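Local coordinates for protein MAU2 chromatid cohesion factor homolog (Saccharomyces cerevisiae, PDB 4XDN) that forms a complex with SCC2 that is required for the association of cohesin with chromosomes, and so takes part in sister chromatid cohesion, at residues T78-V81 and L82-S85. Residues are numbered along the deposited sequence; the frame is centred on the assembly and turned at random.
Sequences TLSV and LEDS
The chain leaves the loop after helix 53-76 and, at Ser80, turns into helix 81-98, whose first backbone bonds run from Asp84 N to Ser80 O (2.7 Å) and from Ser85 N to Val81 O. Glu83 folds back over this end: with CG set beside its own backbone N (chi1 -66°) and the chain extended beyond it, the carboxylate returns to Ser80, and Ser80 N gives OE1 an almost straight bond of 3.0 Å (170° at the hydrogen), arriving from above the carboxylate plane. In exchange Ser80 OG accepts a weak, long bond from Glu83 N, 3.4 Å away. This reciprocal pair is a capping box, with Ser80 as the N-cap. A water takes the N-H of Leu82 (2.9 Å) and lies within weak bonding distance of Ser80 OG. Leu79 crosses beside Glu83, its CD2 4.0 Å from OE1; each packs against an aromatic side chain of the chain of another protein, and a basic side chain of that protein forms a salt bridge with Glu83 OE2. With the carboxylate gone, as in an alanine here, Ser80 N is likely to lose its acceptor and the basic group its charged mate. Ser85 OG adds a second bond to Val81 O (2.8 Å), reaching it from the opposite face to Ser85 N. Asp84 turns instead to Lys74 and Arg115, tying the helix start to helices 53-76 and 102-119 through salt bridges.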
loop_
_atom_site.group_PDB
_atom_site.type_symbol
_atom_site.label_atom_id
_atom_site.label_comp_id
_atom_site.label_asym_id
_atom_site.label_seq_id
_atom_site.Cartn_x
_atom_site.Cartn_y
_atom_site.Cartn_z
ATOM N N THR A 78 -27.443 4.151 39.716
ATOM C CA THR A 78 -28.471 4.697 38.846
ATOM C C THR A 78 -27.894 5.888 38.093
ATOM O O THR A 78 -27.825 6.995 38.625
ATOM C CB THR A 78 -29.713 5.137 39.639
ATOM O OG1 THR A 78 -30.180 4.046 40.443
ATOM C CG2 THR A 78 -30.821 5.591 38.696
ATOM N N LEU A 79 -27.470 5.649 36.856
ATOM C CA LEU A 79 -26.870 6.692 36.034
ATOM C C LEU A 79 -27.919 7.383 35.177
ATOM O O LEU A 79 -28.859 6.747 34.700
ATOM C CB LEU A 79 -25.775 6.104 35.141
ATOM C CG LEU A 79 -24.670 5.309 35.840
ATOM C CD1 LEU A 79 -23.651 4.818 34.823
ATOM C CD2 LEU A 79 -23.992 6.137 36.921
ATOM N N SER A 80 -27.755 8.689 34.985
ATOM C CA SER A 80 -28.588 9.429 34.045
ATOM C C SER A 80 -28.203 9.014 32.633
ATOM O O SER A 80 -27.211 8.309 32.442
ATOM C CB SER A 80 -28.421 10.937 34.231
ATOM O OG SER A 80 -27.078 11.333 34.004
ATOM N N VAL A 81 -28.982 9.446 31.645
ATOM C CA VAL A 81 -28.715 9.071 30.261
ATOM C C VAL A 81 -27.350 9.578 29.804
ATOM O O VAL A 81 -26.622 8.866 29.112
ATOM C CB VAL A 81 -29.804 9.604 29.293
ATOM C CG1 VAL A 81 -31.092 8.816 29.458
ATOM C CG2 VAL A 81 -30.046 11.100 29.494
ATOM N N LEU A 82 -26.996 10.796 30.200
ATOM C CA LEU A 82 -25.716 11.378 29.808
ATOM C C LEU A 82 -24.554 10.679 30.506
ATOM O O LEU A 82 -23.528 10.394 29.887
ATOM C CB LEU A 82 -25.686 12.876 30.116
ATOM C CG LEU A 82 -26.503 13.772 29.181
ATOM C CD1 LEU A 82 -26.451 15.213 29.658
ATOM C CD2 LEU A 82 -26.013 13.672 27.736
ATOM N N GLU A 83 -24.722 10.409 31.795
ATOM C CA GLU A 83 -23.716 9.687 32.557
ATOM C C GLU A 83 -23.543 8.284 31.993
ATOM O O GLU A 83 -22.420 7.808 31.815
ATOM C CB GLU A 83 -24.106 9.620 34.033
ATOM C CG GLU A 83 -24.109 10.973 34.730
ATOM C CD GLU A 83 -24.786 10.937 36.087
ATOM O OE1 GLU A 83 -25.388 9.896 36.427
ATOM O OE2 GLU A 83 -24.718 11.952 36.813
ATOM N N ASP A 84 -24.663 7.630 31.706
ATOM C CA ASP A 84 -24.636 6.279 31.167
ATOM C C ASP A 84 -23.941 6.278 29.810
ATOM O O ASP A 84 -23.155 5.379 29.509
ATOM C CB ASP A 84 -26.056 5.719 31.052
ATOM C CG ASP A 84 -26.078 4.250 30.677
ATOM O OD1 ASP A 84 -25.026 3.587 30.793
ATOM O OD2 ASP A 84 -27.151 3.758 30.273
ATOM N N SER A 85 -24.219 7.301 29.008
ATOM C CA SER A 85 -23.585 7.449 27.701
ATOM C C SER A 85 -22.068 7.557 27.816
ATOM O O SER A 85 -21.333 6.820 27.162
ATOM C CB SER A 85 -24.130 8.682 26.977
ATOM O OG SER A 85 -25.474 8.493 26.578
HETATM O O HOH W 1 -28.617 12.895 31.441
#